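Local atomic coordinates of putative uncharacterized protein (PDB entry 4HR1), a protein that is of unknown function but forms a helical bundle, probably bromodomain-like, and comes from a virus that infects Pyrococcus abyssi. Residues 42-45 and 46-50; 31-34 and 35-38; 69-72 and 73-76. All coordinates share one frame; numbering follows the deposited sequence.

Interaction 1 (42-45 and 46-50); sequences KLKE and RVDEI
The carboxylate of Asp48 has two positively charged partners. Its OD1 takes a salt bridge from Lys44 NZ at 3.1 Å, on the syn lone pair, and its OD2 pairs with Arg17 of helix 5-30. Lys44 and Asp48 stand one helical turn apart. The lysine chain leaves with CG anti to its backbone N (chi1 -177°) and runs nearly straight until a last bend at chi4 turns NZ over to the aspartate. Glu45 joins the network through a long 3.7 Å salt bridge from Lys44 NZ to Glu45 OE1. Glu45 OE1 also lies 3.2 Å from Asp48 OD1, with the two carboxylate planes 77° apart. The lysine and Arg17 probably offset this crowding of negative charge. Beneath the side chains run the i to i+4 bonds of a regular alpha helix, such as Asp48 N to Lys44 O at 3.0 Å. Val47 lays its CG2 3.3 Å from Leu43 O. The segment belongs to helix 34-63 of the bundle. Lys44 and Val47 lean on Ile20 of helix 5-30, while Val47 and Arg46 pack against Ile88 of helix 72-98.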
# COMPACT_ATOMS: atom_id res chain seq x y z
N LYS A 42 9.22 -10.30 -9.10
CA LYS A 42 10.00 -10.91 -8.02
C LYS A 42 10.10 -9.94 -6.83
O LYS A 42 9.84 -10.34 -5.70
CB LYS A 42 11.40 -11.33 -8.52
CG LYS A 42 11.39 -12.59 -9.40
CD LYS A 42 12.57 -13.53 -9.09
CE LYS A 42 12.69 -14.71 -10.03
NZ LYS A 42 13.21 -14.31 -11.37
N LEU A 43 10.35 -8.63 -7.11
CA LEU A 43 10.40 -7.59 -6.09
C LEU A 43 9.08 -7.36 -5.39
O LEU A 43 9.06 -7.29 -4.16
CB LEU A 43 10.99 -6.28 -6.62
CG LEU A 43 12.52 -6.29 -6.77
CD1 LEU A 43 12.96 -5.39 -7.90
CD2 LEU A 43 13.21 -5.93 -5.47
N LYS A 44 7.97 -7.30 -6.16
CA LYS A 44 6.61 -7.15 -5.61
C LYS A 44 6.31 -8.29 -4.60
O LYS A 44 5.84 -8.01 -3.49
CB LYS A 44 5.56 -7.09 -6.73
CG LYS A 44 4.13 -6.86 -6.24
CD LYS A 44 3.11 -7.13 -7.35
CE LYS A 44 1.74 -7.50 -6.82
NZ LYS A 44 1.70 -8.89 -6.29
N GLU A 45 6.65 -9.55 -4.98
CA GLU A 45 6.46 -10.70 -4.10
C GLU A 45 7.25 -10.59 -2.82
O GLU A 45 6.69 -10.86 -1.76
CB GLU A 45 6.73 -12.04 -4.83
CG GLU A 45 5.48 -12.65 -5.44
CD GLU A 45 4.28 -12.67 -4.51
OE1 GLU A 45 3.32 -11.91 -4.78
OE2 GLU A 45 4.35 -13.34 -3.46
N ARG A 46 8.53 -10.12 -2.90
CA ARG A 46 9.38 -9.87 -1.72
C ARG A 46 8.72 -8.85 -0.78
O ARG A 46 8.77 -9.02 0.44
CB ARG A 46 10.78 -9.38 -2.13
CG ARG A 46 11.83 -10.48 -2.25
CD ARG A 46 12.83 -10.46 -1.09
NE ARG A 46 13.77 -9.33 -1.16
CZ ARG A 46 14.59 -8.98 -0.17
NH1 ARG A 46 15.40 -7.94 -0.31
NH2 ARG A 46 14.60 -9.67 0.97
N VAL A 47 8.03 -7.83 -1.36
CA VAL A 47 7.33 -6.81 -0.56
C VAL A 47 6.13 -7.42 0.17
O VAL A 47 5.97 -7.20 1.39
CB VAL A 47 6.94 -5.53 -1.37
CG1 VAL A 47 6.26 -4.49 -0.48
CG2 VAL A 47 8.15 -4.93 -2.06
N ASP A 48 5.28 -8.20 -0.57
CA ASP A 48 4.09 -8.85 0.02
C ASP A 48 4.47 -9.79 1.17
O ASP A 48 3.78 -9.80 2.20
CB ASP A 48 3.24 -9.57 -1.04
CG ASP A 48 2.76 -8.72 -2.21
OD1 ASP A 48 2.39 -9.30 -3.26
OD2 ASP A 48 2.77 -7.46 -2.09
N GLU A 49 5.61 -10.52 1.03
CA GLU A 49 6.12 -11.43 2.06
C GLU A 49 6.44 -10.68 3.36
O GLU A 49 5.91 -11.01 4.42
CB GLU A 49 7.34 -12.21 1.55
CG GLU A 49 6.98 -13.59 1.02
CD GLU A 49 7.61 -13.98 -0.30
OE1 GLU A 49 8.84 -13.83 -0.46
OE2 GLU A 49 6.87 -14.49 -1.17
N ILE A 50 7.30 -9.65 3.27
CA ILE A 50 7.69 -8.86 4.42
C ILE A 50 6.52 -8.11 5.02
O ILE A 50 6.39 -8.06 6.25
CB ILE A 50 8.97 -8.01 4.15
CG1 ILE A 50 9.56 -7.39 5.43
CG2 ILE A 50 8.77 -6.97 3.07
CD1 ILE A 50 10.28 -8.43 6.28

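Interaction 2 (31-34 and 35-38); sequences GATK and KELE
The backbone runs extended through Ala32 and Thr33 and turns helical at Lys34, where helix 34-63 begins. Thr33 is the N-cap and forms a capping box with Glu36, three residues on. Each of the two residues offers a side-chain acceptor to the backbone N-H of the other. Glu36 OE1 takes the N-H of Thr33 at 2.9 Å, on its anti side and 23° out of the carboxylate plane. In return Thr33 OG1 accepts from Glu36 N, but this bond is weak at 3.3 Å. The threonine hydroxyl sits between its own backbone N and carbonyl carbon (chi1 84°), and from there it faces the first turn. Glu36 lies with its CG beside its backbone N, and its chain is extended beyond CG, which carries the carboxylate back along the loop that leads into the helix. The methyl of Thr33, CG2, rests 3.5 Å from the same OE1. Ala32 CB meets that oxygen too, and both Ala32 and Glu36 touch Met27 of helix 5-30. The cap is thus also packed against the preceding helix. It lies at the surface of the protein. Lys35 adds an aliphatic contact to the cap, its CE lying 3.4 Å from Thr33 OG1. Further along, Leu37 N bonds to Thr33 O and continues the chain into regular helix. The leucine side chain reaches back beside this turn, with CD1 3.4 Å from Ala32 O.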
# COMPACT_ATOMS: atom_id res chain seq x y z
N GLY A 31 7.77 -0.55 -23.11
CA GLY A 31 7.92 -1.93 -23.55
C GLY A 31 9.21 -2.61 -23.11
O GLY A 31 10.08 -2.89 -23.95
N ALA A 32 9.32 -2.88 -21.80
CA ALA A 32 10.50 -3.52 -21.19
C ALA A 32 10.60 -5.00 -21.52
O ALA A 32 9.59 -5.64 -21.81
CB ALA A 32 10.48 -3.33 -19.69
N THR A 33 11.84 -5.55 -21.44
CA THR A 33 12.16 -6.96 -21.72
C THR A 33 11.44 -7.91 -20.75
O THR A 33 11.09 -7.50 -19.65
CB THR A 33 13.70 -7.20 -21.78
OG1 THR A 33 14.24 -7.41 -20.47
CG2 THR A 33 14.47 -6.11 -22.52
N LYS A 34 11.22 -9.17 -21.19
CA LYS A 34 10.55 -10.22 -20.39
C LYS A 34 11.24 -10.45 -19.04
O LYS A 34 10.56 -10.66 -18.03
CB LYS A 34 10.45 -11.53 -21.19
CG LYS A 34 9.06 -11.77 -21.78
CD LYS A 34 9.03 -12.97 -22.73
CE LYS A 34 8.94 -12.57 -24.18
NZ LYS A 34 7.55 -12.21 -24.58
N LYS A 35 12.59 -10.36 -19.02
CA LYS A 35 13.43 -10.50 -17.83
C LYS A 35 13.15 -9.34 -16.88
O LYS A 35 13.00 -9.57 -15.68
CB LYS A 35 14.93 -10.51 -18.21
CG LYS A 35 15.35 -11.68 -19.10
CD LYS A 35 16.02 -11.24 -20.41
CE LYS A 35 15.10 -10.58 -21.43
NZ LYS A 35 14.00 -11.47 -21.89
N GLU A 36 13.05 -8.11 -17.42
CA GLU A 36 12.79 -6.88 -16.66
C GLU A 36 11.46 -6.93 -15.90
O GLU A 36 11.42 -6.61 -14.71
CB GLU A 36 12.93 -5.63 -17.55
CG GLU A 36 14.37 -5.30 -17.93
CD GLU A 36 14.58 -4.17 -18.92
OE1 GLU A 36 13.71 -3.97 -19.81
OE2 GLU A 36 15.63 -3.50 -18.85
N LEU A 37 10.39 -7.41 -16.55
CA LEU A 37 9.06 -7.54 -15.94
C LEU A 37 9.02 -8.67 -14.89
O LEU A 37 8.22 -8.60 -13.94
CB LEU A 37 7.99 -7.77 -17.02
CG LEU A 37 7.78 -6.63 -18.01
CD1 LEU A 37 7.71 -7.14 -19.43
CD2 LEU A 37 6.54 -5.81 -17.64
N GLU A 38 9.88 -9.69 -15.07
CA GLU A 38 10.04 -10.82 -14.16
C GLU A 38 10.67 -10.31 -12.86
O GLU A 38 10.09 -10.51 -11.80
CB GLU A 38 10.92 -11.92 -14.80
CG GLU A 38 10.74 -13.31 -14.21
CD GLU A 38 10.16 -14.33 -15.18
OE1 GLU A 38 10.83 -14.65 -16.19
OE2 GLU A 38 9.04 -14.81 -14.92

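Interaction 3 (69-72 and 73-76); sequences LLSD and DEYK
A capping box starts helix 72-98, with Ser71 as the N-cap and Glu74 as its partner. The bond from Ser71 N to Glu74 OE1 is short, 2.9 Å, and nearly straight at 172°. It arrives from above the carboxylate, 47° out of its plane. The reciprocal bond runs from Glu74 N to Ser71 OG at 3.1 Å. A chi1 of 87° tucks the serine OG in over the first turn, within bonding distance of that N-H. Together the two bonds satisfy one N-H of the first turn and one of the residue leading into it. Glu74 OE1 has a second partner, a salt bridge from Arg64, so the carboxylate joins the cap to the loop that follows helix 34-63. The helix then proceeds in the usual way, with Tyr75 N bonded to Ser71 O at 2.8 Å. Leu70 packs beside Glu74. Its CD2 lies 3.7 Å from Glu74 CB, and its side chain also reaches Trp56 and Asp57 of helix 34-63. Trp56 touches Glu74 as well. Asp72 and Lys76 lie one turn apart, and their side chains slant across each other. Their charged ends, Asp72 OD2 and Lys76 NZ, stay 4.1 Å apart, beyond a salt bridge, though they probably still attract. The lysine stem is closer, with its CD 3.6 Å from Asp72 OD2.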
# COMPACT_ATOMS: atom_id res chain seq x y z
N LEU A 69 4.35 0.52 23.25
CA LEU A 69 4.99 -0.29 24.29
C LEU A 69 5.07 -1.74 23.84
O LEU A 69 4.20 -2.56 24.14
CB LEU A 69 4.25 -0.13 25.64
CG LEU A 69 4.75 1.01 26.54
CD1 LEU A 69 4.13 2.35 26.16
CD2 LEU A 69 4.46 0.71 28.00
N LEU A 70 6.13 -2.03 23.05
CA LEU A 70 6.42 -3.35 22.47
C LEU A 70 7.41 -4.14 23.32
O LEU A 70 8.17 -3.56 24.11
CB LEU A 70 6.99 -3.20 21.05
CG LEU A 70 5.99 -2.96 19.93
CD1 LEU A 70 5.90 -1.49 19.59
CD2 LEU A 70 6.38 -3.72 18.68
N SER A 71 7.41 -5.47 23.15
CA SER A 71 8.36 -6.34 23.84
C SER A 71 9.67 -6.31 23.06
O SER A 71 9.69 -5.98 21.86
CB SER A 71 7.82 -7.76 23.95
OG SER A 71 8.13 -8.56 22.81
N ASP A 72 10.76 -6.67 23.75
CA ASP A 72 12.12 -6.76 23.24
C ASP A 72 12.12 -7.56 21.93
O ASP A 72 12.61 -7.07 20.90
CB ASP A 72 13.02 -7.43 24.29
CG ASP A 72 14.49 -7.14 24.15
OD1 ASP A 72 14.91 -6.03 24.55
OD2 ASP A 72 15.22 -8.02 23.65
N ASP A 73 11.50 -8.75 21.96
CA ASP A 73 11.38 -9.68 20.85
C ASP A 73 10.59 -9.08 19.67
O ASP A 73 11.02 -9.20 18.52
CB ASP A 73 10.75 -11.00 21.33
CG ASP A 73 11.43 -11.56 22.57
OD1 ASP A 73 10.95 -11.27 23.70
OD2 ASP A 73 12.47 -12.25 22.43
N GLU A 74 9.44 -8.39 19.97
CA GLU A 74 8.58 -7.73 18.99
C GLU A 74 9.37 -6.64 18.26
O GLU A 74 9.52 -6.72 17.04
CB GLU A 74 7.35 -7.14 19.69
CG GLU A 74 6.24 -8.13 20.01
CD GLU A 74 5.19 -7.61 20.96
OE1 GLU A 74 5.30 -6.45 21.42
OE2 GLU A 74 4.25 -8.38 21.28
N TYR A 75 9.94 -5.68 19.04
CA TYR A 75 10.83 -4.60 18.59
C TYR A 75 11.90 -5.09 17.60
O TYR A 75 12.06 -4.50 16.53
CB TYR A 75 11.51 -3.93 19.79
CG TYR A 75 12.30 -2.69 19.43
CD1 TYR A 75 11.73 -1.42 19.54
CD2 TYR A 75 13.61 -2.77 18.95
CE1 TYR A 75 12.43 -0.27 19.18
CE2 TYR A 75 14.32 -1.63 18.59
CZ TYR A 75 13.73 -0.38 18.70
OH TYR A 75 14.41 0.76 18.36
N LYS A 76 12.63 -6.18 17.96
CA LYS A 76 13.70 -6.76 17.14
C LYS A 76 13.22 -7.31 15.80
O LYS A 76 13.91 -7.15 14.78
CB LYS A 76 14.47 -7.85 17.93
CG LYS A 76 15.36 -7.30 19.06
CD LYS A 76 15.65 -8.35 20.14
CE LYS A 76 16.85 -9.21 19.85
NZ LYS A 76 16.93 -10.36 20.78

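From the N terminus, helix 5-30 leads into interaction 2, where a capping box starts helix 34-63. Interaction 1 follows a few residues later on the same helix, its centre about 17 Å from that of interaction 2. The chain then leaves this helix, and interaction 3 caps the start of helix 72-98. All three are local and come in series; none nests in or crosses another. Interactions 2 and 3 begin successive helices on opposite sides of the chain's centre, with about 40 Å between their centres. Interaction 1 comes between them in sequence and lies nearer the chain's centre, where helix 34-63 packs on helices 5-30 and 72-98.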